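Putative adhesin (Komagataella phaffii, PDB 5FX8) is a putative cell-wall adhesin that may take part in cell-cell interaction, contacting other proteins through salt bridges and hydrogen bonds. Local coordinates at residues V27-S32 and H88-T93; Q58-V63 and D272-Q277; S150-L155 and V282-A287; I229-G234 and E238-G243. One frame throughout, in Å; residues are numbered along the deposited sequence.

Contact 1: residues V27-S32 and H88-T93; sequences VSFVFS and HVLTFT
Phe29, Phe31 and Phe92 build an aromatic cluster in the beta-sheet core of the first cohesin-like domain, and their packing illustrates how facing strands can be joined without any backbone hydrogen bond between them. The axes of strand segments 27-31 and 89-93 stay 12.0 Å apart at their closest, a separation bridged by side chains alone. Phe92 stands in the middle of the trio and plays two different parts. Toward Phe29 it is the incoming edge: its CZ hangs over one face of the Phe29 ring, 3.8 Å from CG, in a T-shaped stack with the planes at 64°. Toward Phe31 the roles are exchanged, because Phe92 offers a face and receives the edge of Phe31, whose CZ lies 3.8 Å from Phe92 CD2. That second T-shaped pair has centroids 5.4 Å apart and planes at 68°. The two segment 27-32 rings come from residues two apart on one strand, so both enter the same core. All three phenylalanines set CG opposite the carbonyl carbon, beside the backbone N (Phe92 chi1 -60°), and direct their rings into the gap between the strands. On the neighbouring strand 4-11, Ile7 touches Phe29 and Ile4 touches Phe31; on strand 77-84, Leu79 and Thr81 flank Phe92. Leu90, two residues before Phe92, extends the apolar patch by placing its CD2 methyl 3.9 Å from CE1 of Phe29.

Contact 2: residues Q58-V63 and D272-Q277; sequences QYPDSV and DVLEVQ
The Tyr59 ring carries this meeting of loops from the two cohesin-like domains, with the CD2 methyl of Leu274 at its edge, near the ring plane, and the carbonyl oxygen of Val273 approaching obliquely. Arg305, beyond the two segments, supplies a cation-pi partner for the same ring, and its NH1 also hydrogen-bonds Val273 O. The phenol is therefore held in an interdomain junction of mixed character, part apolar and part polar. Tyr59 sets CG opposite its backbone N (chi1 -169°), carrying the ring toward segment 272-277. There CE2 comes within 3.4 Å of Val273 O, and the Tyr59 OH at the far end reaches past the segment to hydrogen-bond Asp271 O. Leu274 approaches by its end: CD2 lies 3.5 Å from Tyr59 CD2 and 3.6 Å from Tyr59 O, touching both ring and main chain. Pro60 follows Tyr59 through a cis peptide bond and opens a type I beta turn that runs to Val63, closed by the hydrogen bond from Val63 N to Pro60 O. The Pro60 ring makes a looser apolar contact at the exposed margin, where its CD stands 4.3 Å from CD2 of Leu274.

Contact 3: residues S150-L155 and V282-A287; sequences SQPIKL and VDLTTA
Pro152 meets Val282 and Leu284 between the two sheets of the beta sandwich in the second cohesin-like domain, an example of a strand entrance being packed into the core by a single ring. The tight part is small, buried and wholly apolar. Val282 and Leu284 lie two residues apart on strand 275-286 and point the same way, toward the proline that introduces strand 153-158. Pro152 CG sits 3.7 Å from Val282 CG1, with Pro152 CB a little farther from that methyl at 4.0 Å. With CG1 opposite the backbone N (chi1 172°), Val282 turns that methyl to the proline ring. Ile169 of strand 162-170 packs on both Val282 and Leu284, and Phe297 of strand 294-304 on Pro152. Ahead of the proline the chain is looser and polar: Ser150, exposed, and Gln151, partly exposed, turn to the carboxylate of Asp148 for hydrogen bonds, one through OG and the other through NE2. On strand 275-286, between Val282 and Leu284, Asp283 points away from segment 150-155 and hydrogen-bonds Ser296 OG through OD2. At the end of the apolar patch, Leu284 CD1 rests 4.1 Å from CG of Pro152.

Contact 4: residues I229-G234 and E238-G243; sequences ITPASG and ESFECG
Ile229 lays its CG2 methyl over the centre of the Phe240 ring, a CH-pi contact at the start of the loop that carries the chain from strand 227-228 in one sheet of the second cohesin-like domain's beta sandwich to strand 237-242 in the other. The methyl is 3.7 Å from the ring centroid and only 12° off the ring normal, nearly straight above the face. Phe240 reaches it with CG opposite the backbone N (chi1 169°), which swings the ring from its strand toward the loop. At the ring's edge lies Pro231 N, 4.1 Å from Phe240 CD2, while Thr230 O approaches that same carbon obliquely at 3.8 Å. Leu249 and Val195 pack on both Ile229 and Phe240, forming the next layer on the sandwich side. Farther along the strand, Cys242 is tied to Cys192 by a disulfide. On the loop side, a type I beta turn from Thr230 to Ser233 organises the backbone. Its carbonyls Ala232 O and Ser233 O accept hydrogen bonds from Arg379 and Arg391 of the lipoxygenase chain in this crystal. Within the turn, Thr230 OG1 accepts from Ala232 N at 3.0 Å, making an ST turn. Thr230 O is gripped twice from one face of its carbonyl plane, by Ser233 N at 3.3 Å and by Ser233 OG at 2.7 Å, the latter tilted 22° from that plane.

How the contacts relate
The four contacts sample an elongated two-domain adhesin fragment. Contact 1 belongs to the interior of the first cohesin-like domain and contact 3 to that of the second, their centres about 40 Å apart on opposite sides of the chain's centre. Contact 2 joins the two domains, about 23 Å from contact 1 between centres. Strand 275-286 leads from it directly to contact 3: the loop leading into the strand serves the junction and the strand's far part the sandwich core, with nearest atoms about 7 Å apart. Contact 4 lies about 20 Å from contact 3 between centres and reaches the same sheet through one of its two outermost strands, 237-242. Of the four, contact 4 alone touches another protein chain.

Contact 1: residues V27-S32 and H88-T93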
# COMPACT_ATOMS: atom_id res chain seq x y z
N VAL C 27 -13.99 -60.16 -27.85
CA VAL C 27 -14.63 -60.72 -29.04
C VAL C 27 -15.23 -62.07 -28.65
O VAL C 27 -14.50 -63.04 -28.47
CB VAL C 27 -13.64 -60.89 -30.19
CG1 VAL C 27 -14.34 -61.48 -31.37
CG2 VAL C 27 -13.07 -59.57 -30.57
N SER C 28 -16.56 -62.15 -28.57
CA SER C 28 -17.27 -63.30 -28.02
C SER C 28 -17.97 -64.12 -29.11
O SER C 28 -18.74 -63.58 -29.90
CB SER C 28 -18.31 -62.86 -27.00
OG SER C 28 -17.68 -62.23 -25.92
N PHE C 29 -17.73 -65.42 -29.11
CA PHE C 29 -18.34 -66.33 -30.08
C PHE C 29 -19.39 -67.14 -29.34
O PHE C 29 -19.06 -68.02 -28.55
CB PHE C 29 -17.29 -67.22 -30.73
CG PHE C 29 -16.28 -66.47 -31.53
CD1 PHE C 29 -15.13 -65.98 -30.93
CD2 PHE C 29 -16.49 -66.20 -32.87
CE1 PHE C 29 -14.20 -65.27 -31.65
CE2 PHE C 29 -15.56 -65.51 -33.60
CZ PHE C 29 -14.41 -65.03 -32.98
N VAL C 30 -20.64 -66.82 -29.56
CA VAL C 30 -21.75 -67.46 -28.87
C VAL C 30 -22.12 -68.73 -29.61
O VAL C 30 -22.27 -68.71 -30.84
CB VAL C 30 -22.94 -66.50 -28.76
CG1 VAL C 30 -24.12 -67.15 -28.04
CG2 VAL C 30 -22.52 -65.27 -28.04
N PHE C 31 -22.28 -69.82 -28.87
CA PHE C 31 -22.65 -71.12 -29.41
C PHE C 31 -23.98 -71.54 -28.80
O PHE C 31 -24.12 -71.54 -27.58
CB PHE C 31 -21.60 -72.17 -29.12
CG PHE C 31 -20.30 -71.97 -29.85
CD1 PHE C 31 -19.34 -71.11 -29.36
CD2 PHE C 31 -20.03 -72.66 -31.00
CE1 PHE C 31 -18.17 -70.94 -30.01
CE2 PHE C 31 -18.85 -72.49 -31.65
CZ PHE C 31 -17.92 -71.62 -31.15
N SER C 32 -24.94 -71.89 -29.65
CA SER C 32 -26.25 -72.30 -29.19
C SER C 32 -26.85 -73.28 -30.18
O SER C 32 -26.43 -73.38 -31.33
CB SER C 32 -27.19 -71.11 -29.01
OG SER C 32 -28.49 -71.54 -28.65
N HIS C 88 -5.86 -64.88 -41.28
CA HIS C 88 -6.74 -64.21 -40.31
C HIS C 88 -8.02 -65.00 -40.09
O HIS C 88 -9.11 -64.45 -39.96
CB HIS C 88 -7.02 -62.77 -40.71
CG HIS C 88 -5.80 -61.91 -40.65
ND1 HIS C 88 -5.54 -61.05 -39.60
CD2 HIS C 88 -4.73 -61.81 -41.48
CE1 HIS C 88 -4.38 -60.45 -39.80
NE2 HIS C 88 -3.87 -60.89 -40.94
N VAL C 89 -7.89 -66.32 -39.99
CA VAL C 89 -9.02 -67.21 -39.84
C VAL C 89 -8.88 -67.96 -38.53
O VAL C 89 -7.85 -68.58 -38.28
CB VAL C 89 -9.12 -68.20 -41.02
CG1 VAL C 89 -10.15 -69.27 -40.70
CG2 VAL C 89 -9.45 -67.44 -42.30
N LEU C 90 -9.92 -67.93 -37.72
CA LEU C 90 -9.94 -68.67 -36.48
C LEU C 90 -10.68 -69.98 -36.71
O LEU C 90 -11.80 -69.97 -37.22
CB LEU C 90 -10.61 -67.85 -35.38
CG LEU C 90 -10.58 -68.41 -33.96
CD1 LEU C 90 -9.15 -68.52 -33.48
CD2 LEU C 90 -11.39 -67.58 -33.00
N THR C 91 -10.05 -71.10 -36.36
CA THR C 91 -10.66 -72.41 -36.58
C THR C 91 -11.06 -73.03 -35.26
O THR C 91 -10.22 -73.21 -34.38
CB THR C 91 -9.71 -73.35 -37.32
OG1 THR C 91 -9.23 -72.72 -38.51
CG2 THR C 91 -10.44 -74.61 -37.69
N PHE C 92 -12.32 -73.39 -35.11
CA PHE C 92 -12.74 -74.17 -33.96
C PHE C 92 -12.79 -75.62 -34.39
O PHE C 92 -13.35 -75.94 -35.44
CB PHE C 92 -14.11 -73.71 -33.46
CG PHE C 92 -14.15 -72.27 -33.02
CD1 PHE C 92 -14.20 -71.24 -33.94
CD2 PHE C 92 -14.20 -71.94 -31.70
CE1 PHE C 92 -14.26 -69.93 -33.54
CE2 PHE C 92 -14.26 -70.65 -31.30
CZ PHE C 92 -14.29 -69.64 -32.22
N THR C 93 -12.19 -76.50 -33.60
CA THR C 93 -12.11 -77.91 -33.92
C THR C 93 -12.63 -78.73 -32.75
O THR C 93 -11.97 -78.80 -31.71
CB THR C 93 -10.69 -78.30 -34.26
OG1 THR C 93 -10.26 -77.53 -35.38
CG2 THR C 93 -10.62 -79.75 -34.59

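Contact 2: residues Q58-V63 and D272-Q277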
# COMPACT_ATOMS: atom_id res chain seq x y z
N GLN C 58 0.51 -61.08 -27.81
CA GLN C 58 1.27 -62.21 -27.33
C GLN C 58 2.16 -61.79 -26.17
O GLN C 58 3.01 -60.91 -26.32
CB GLN C 58 2.08 -62.79 -28.48
CG GLN C 58 1.23 -63.56 -29.46
CD GLN C 58 1.78 -63.55 -30.86
OE1 GLN C 58 2.10 -64.60 -31.42
NE2 GLN C 58 1.88 -62.36 -31.44
N TYR C 59 1.97 -62.41 -25.02
CA TYR C 59 2.97 -62.33 -23.96
C TYR C 59 2.96 -63.63 -23.14
O TYR C 59 1.93 -64.01 -22.59
CB TYR C 59 2.76 -61.11 -23.04
CG TYR C 59 3.96 -60.92 -22.13
CD1 TYR C 59 5.13 -60.36 -22.61
CD2 TYR C 59 3.94 -61.36 -20.83
CE1 TYR C 59 6.24 -60.22 -21.80
CE2 TYR C 59 5.04 -61.22 -20.01
CZ TYR C 59 6.19 -60.65 -20.51
OH TYR C 59 7.30 -60.49 -19.72
N PRO C 60 4.11 -64.31 -23.04
CA PRO C 60 5.45 -64.01 -23.55
C PRO C 60 5.54 -63.98 -25.05
O PRO C 60 4.60 -64.36 -25.74
CB PRO C 60 6.29 -65.15 -22.99
CG PRO C 60 5.54 -65.66 -21.86
CD PRO C 60 4.11 -65.47 -22.15
N ASP C 61 6.68 -63.55 -25.57
CA ASP C 61 6.85 -63.43 -27.01
C ASP C 61 6.57 -64.73 -27.76
O ASP C 61 6.24 -64.69 -28.95
CB ASP C 61 8.28 -62.98 -27.29
CG ASP C 61 8.37 -62.03 -28.44
OD1 ASP C 61 8.10 -62.48 -29.57
OD2 ASP C 61 8.72 -60.85 -28.22
N SER C 62 6.67 -65.88 -27.10
CA SER C 62 6.65 -67.17 -27.77
C SER C 62 5.32 -67.90 -27.64
O SER C 62 5.15 -68.96 -28.26
CB SER C 62 7.79 -68.05 -27.24
OG SER C 62 7.82 -68.06 -25.82
N VAL C 63 4.38 -67.38 -26.86
CA VAL C 63 3.13 -68.06 -26.57
C VAL C 63 2.03 -67.46 -27.42
O VAL C 63 1.79 -66.25 -27.39
CB VAL C 63 2.78 -67.98 -25.08
CG1 VAL C 63 1.42 -68.57 -24.85
CG2 VAL C 63 3.84 -68.67 -24.27
N ASP C 272 7.74 -62.77 -15.55
CA ASP C 272 6.70 -63.78 -15.35
C ASP C 272 5.38 -63.18 -14.89
O ASP C 272 4.53 -63.92 -14.37
CB ASP C 272 7.16 -64.83 -14.34
CG ASP C 272 7.26 -64.29 -12.93
OD1 ASP C 272 8.33 -63.77 -12.57
OD2 ASP C 272 6.27 -64.40 -12.18
N VAL C 273 5.19 -61.88 -15.05
CA VAL C 273 3.96 -61.21 -14.67
C VAL C 273 3.12 -61.05 -15.91
O VAL C 273 3.62 -60.61 -16.95
CB VAL C 273 4.25 -59.84 -14.02
CG1 VAL C 273 2.99 -59.26 -13.41
CG2 VAL C 273 5.30 -59.97 -12.98
N LEU C 274 1.85 -61.41 -15.82
CA LEU C 274 0.94 -61.25 -16.95
C LEU C 274 -0.20 -60.30 -16.67
O LEU C 274 -0.89 -59.91 -17.61
CB LEU C 274 0.35 -62.61 -17.37
CG LEU C 274 1.34 -63.76 -17.64
CD1 LEU C 274 0.68 -65.14 -17.54
CD2 LEU C 274 1.97 -63.56 -19.00
N GLU C 275 -0.41 -59.91 -15.42
CA GLU C 275 -1.56 -59.15 -15.00
C GLU C 275 -1.15 -58.37 -13.76
O GLU C 275 -0.30 -58.83 -12.98
CB GLU C 275 -2.75 -60.10 -14.73
CG GLU C 275 -3.97 -59.47 -14.06
CD GLU C 275 -5.01 -60.50 -13.61
OE1 GLU C 275 -4.62 -61.65 -13.32
OE2 GLU C 275 -6.22 -60.18 -13.56
N VAL C 276 -1.73 -57.18 -13.60
CA VAL C 276 -1.35 -56.24 -12.54
C VAL C 276 -2.60 -55.56 -12.00
O VAL C 276 -3.37 -54.98 -12.76
CB VAL C 276 -0.35 -55.19 -13.08
CG1 VAL C 276 -0.42 -53.91 -12.30
CG2 VAL C 276 1.03 -55.71 -12.99
N GLN C 277 -2.80 -55.64 -10.68
CA GLN C 277 -3.87 -54.87 -10.02
C GLN C 277 -3.35 -53.48 -9.70
O GLN C 277 -2.22 -53.33 -9.21
CB GLN C 277 -4.36 -55.57 -8.76
CG GLN C 277 -4.75 -57.02 -8.96
CD GLN C 277 -5.91 -57.18 -9.92
OE1 GLN C 277 -6.97 -56.58 -9.74
NE2 GLN C 277 -5.71 -57.99 -10.97

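Contact 3: residues S150-L155 and V282-A287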
# COMPACT_ATOMS: atom_id res chain seq x y z
N SER C 150 -13.97 -35.16 -18.68
CA SER C 150 -14.89 -34.59 -17.71
C SER C 150 -14.59 -35.05 -16.29
O SER C 150 -15.33 -34.68 -15.37
CB SER C 150 -16.33 -34.96 -18.05
OG SER C 150 -16.64 -36.26 -17.54
N GLN C 151 -13.58 -35.86 -16.10
CA GLN C 151 -13.21 -36.33 -14.78
C GLN C 151 -11.82 -36.92 -14.90
O GLN C 151 -11.32 -37.09 -16.01
CB GLN C 151 -14.21 -37.35 -14.28
CG GLN C 151 -14.42 -38.50 -15.22
CD GLN C 151 -15.31 -39.56 -14.63
OE1 GLN C 151 -15.43 -39.65 -13.42
NE2 GLN C 151 -15.94 -40.36 -15.48
N PRO C 152 -11.14 -37.21 -13.80
CA PRO C 152 -9.85 -37.89 -13.90
C PRO C 152 -10.00 -39.27 -14.52
O PRO C 152 -10.88 -40.04 -14.14
CB PRO C 152 -9.39 -37.99 -12.45
CG PRO C 152 -10.13 -36.91 -11.77
CD PRO C 152 -11.45 -36.85 -12.41
N ILE C 153 -9.14 -39.57 -15.48
CA ILE C 153 -9.08 -40.88 -16.09
C ILE C 153 -7.69 -41.48 -15.85
O ILE C 153 -6.78 -40.81 -15.40
CB ILE C 153 -9.40 -40.85 -17.59
CG1 ILE C 153 -8.38 -40.00 -18.33
CG2 ILE C 153 -10.79 -40.32 -17.79
CD1 ILE C 153 -8.60 -40.01 -19.80
N LYS C 154 -7.57 -42.79 -16.13
CA LYS C 154 -6.35 -43.56 -15.99
C LYS C 154 -6.10 -44.31 -17.29
O LYS C 154 -7.03 -44.83 -17.89
CB LYS C 154 -6.47 -44.52 -14.81
CG LYS C 154 -5.15 -44.84 -14.18
CD LYS C 154 -4.94 -46.29 -13.99
CE LYS C 154 -5.95 -46.85 -13.07
NZ LYS C 154 -5.67 -48.28 -12.86
N LEU C 155 -4.84 -44.37 -17.75
CA LEU C 155 -4.49 -45.05 -18.99
C LEU C 155 -3.28 -45.96 -18.78
O LEU C 155 -2.38 -45.63 -18.00
CB LEU C 155 -4.19 -44.04 -20.11
CG LEU C 155 -5.31 -43.05 -20.46
CD1 LEU C 155 -4.89 -42.09 -21.54
CD2 LEU C 155 -6.58 -43.75 -20.89
N VAL C 282 -7.97 -40.29 -6.73
CA VAL C 282 -7.75 -38.90 -7.08
C VAL C 282 -8.78 -38.07 -6.34
O VAL C 282 -9.98 -38.28 -6.51
CB VAL C 282 -7.84 -38.67 -8.59
CG1 VAL C 282 -7.80 -37.20 -8.90
CG2 VAL C 282 -6.72 -39.39 -9.28
N ASP C 283 -8.32 -37.13 -5.52
CA ASP C 283 -9.20 -36.22 -4.81
C ASP C 283 -8.99 -34.82 -5.35
O ASP C 283 -7.86 -34.32 -5.36
CB ASP C 283 -8.93 -36.26 -3.31
CG ASP C 283 -9.13 -37.63 -2.74
OD1 ASP C 283 -8.23 -38.49 -2.91
OD2 ASP C 283 -10.19 -37.86 -2.13
N LEU C 284 -10.05 -34.19 -5.83
CA LEU C 284 -9.96 -32.86 -6.40
C LEU C 284 -10.58 -31.87 -5.43
O LEU C 284 -11.67 -32.11 -4.91
CB LEU C 284 -10.69 -32.78 -7.74
CG LEU C 284 -10.20 -33.66 -8.87
CD1 LEU C 284 -11.06 -33.37 -10.03
CD2 LEU C 284 -8.79 -33.35 -9.21
N THR C 285 -9.88 -30.78 -5.19
CA THR C 285 -10.43 -29.67 -4.43
C THR C 285 -10.82 -28.57 -5.39
O THR C 285 -10.02 -28.16 -6.24
CB THR C 285 -9.44 -29.16 -3.40
OG1 THR C 285 -9.26 -30.16 -2.39
CG2 THR C 285 -9.95 -27.89 -2.78
N THR C 286 -12.04 -28.09 -5.25
CA THR C 286 -12.59 -27.13 -6.19
C THR C 286 -13.31 -26.03 -5.41
O THR C 286 -14.11 -26.33 -4.53
CB THR C 286 -13.50 -27.83 -7.20
OG1 THR C 286 -14.26 -28.83 -6.53
CG2 THR C 286 -12.65 -28.51 -8.25
N ALA C 287 -12.99 -24.78 -5.72
CA ALA C 287 -13.50 -23.60 -5.02
C ALA C 287 -15.01 -23.55 -4.87
O ALA C 287 -15.74 -24.19 -5.64
CB ALA C 287 -13.02 -22.33 -5.74

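Contact 4: residues I229-G234 and E238-G243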
# COMPACT_ATOMS: atom_id res chain seq x y z
N ILE C 229 9.59 -35.29 -11.47
CA ILE C 229 9.14 -35.01 -10.13
C ILE C 229 10.15 -35.68 -9.20
O ILE C 229 10.31 -36.90 -9.24
CB ILE C 229 7.72 -35.53 -9.88
CG1 ILE C 229 6.69 -34.77 -10.68
CG2 ILE C 229 7.37 -35.50 -8.43
CD1 ILE C 229 5.31 -35.32 -10.49
N THR C 230 10.86 -34.88 -8.41
CA THR C 230 11.85 -35.43 -7.51
C THR C 230 11.54 -34.90 -6.13
O THR C 230 10.60 -34.12 -6.00
CB THR C 230 13.26 -35.05 -7.94
OG1 THR C 230 13.56 -33.74 -7.43
CG2 THR C 230 13.34 -35.04 -9.43
N PRO C 231 12.24 -35.32 -5.08
CA PRO C 231 12.05 -34.66 -3.78
C PRO C 231 12.30 -33.18 -3.82
O PRO C 231 11.62 -32.42 -3.12
CB PRO C 231 13.06 -35.37 -2.88
CG PRO C 231 13.17 -36.72 -3.46
CD PRO C 231 12.99 -36.58 -4.94
N ALA C 232 13.23 -32.72 -4.65
CA ALA C 232 13.61 -31.33 -4.66
C ALA C 232 12.63 -30.44 -5.40
O ALA C 232 12.83 -29.23 -5.44
CB ALA C 232 15.00 -31.16 -5.27
N SER C 233 11.58 -30.99 -5.99
CA SER C 233 10.77 -30.16 -6.86
C SER C 233 9.80 -29.31 -6.04
O SER C 233 9.32 -29.71 -4.98
CB SER C 233 10.04 -31.02 -7.88
OG SER C 233 9.39 -32.08 -7.27
N GLY C 234 9.56 -28.10 -6.52
CA GLY C 234 8.64 -27.18 -5.90
C GLY C 234 7.30 -27.14 -6.60
O GLY C 234 6.94 -28.03 -7.37
N GLU C 238 3.07 -30.28 -4.36
CA GLU C 238 3.00 -30.05 -2.92
C GLU C 238 3.65 -31.15 -2.09
O GLU C 238 4.14 -30.87 -0.99
CB GLU C 238 1.55 -29.92 -2.46
CG GLU C 238 0.72 -28.93 -3.17
CD GLU C 238 -0.61 -28.74 -2.48
OE1 GLU C 238 -1.57 -29.52 -2.76
OE2 GLU C 238 -0.70 -27.83 -1.63
N SER C 239 3.62 -32.40 -2.55
CA SER C 239 4.19 -33.50 -1.79
C SER C 239 4.39 -34.68 -2.71
O SER C 239 3.69 -34.82 -3.71
CB SER C 239 3.26 -33.89 -0.64
OG SER C 239 2.00 -34.13 -1.20
N PHE C 240 5.36 -35.53 -2.38
CA PHE C 240 5.71 -36.63 -3.27
C PHE C 240 6.39 -37.74 -2.47
O PHE C 240 7.53 -37.58 -2.04
CB PHE C 240 6.61 -36.13 -4.39
CG PHE C 240 7.24 -37.20 -5.20
CD1 PHE C 240 6.46 -38.11 -5.89
CD2 PHE C 240 8.61 -37.28 -5.30
CE1 PHE C 240 7.04 -39.10 -6.64
CE2 PHE C 240 9.18 -38.26 -6.05
CZ PHE C 240 8.40 -39.17 -6.72
N GLU C 241 5.69 -38.86 -2.29
CA GLU C 241 6.27 -40.08 -1.73
C GLU C 241 6.22 -41.20 -2.77
O GLU C 241 5.20 -41.41 -3.42
CB GLU C 241 5.51 -40.54 -0.48
CG GLU C 241 5.65 -39.62 0.69
CD GLU C 241 5.02 -40.20 1.94
OE1 GLU C 241 3.77 -40.23 2.01
OE2 GLU C 241 5.76 -40.64 2.84
N CYS C 242 7.32 -41.93 -2.91
CA CYS C 242 7.36 -43.04 -3.85
C CYS C 242 8.02 -44.23 -3.17
O CYS C 242 9.21 -44.19 -2.85
CB CYS C 242 8.10 -42.66 -5.13
SG CYS C 242 8.30 -43.99 -6.39
N GLY C 243 7.24 -45.28 -2.94
CA GLY C 243 7.75 -46.55 -2.49
C GLY C 243 7.66 -47.58 -3.61
O GLY C 243 7.27 -47.28 -4.73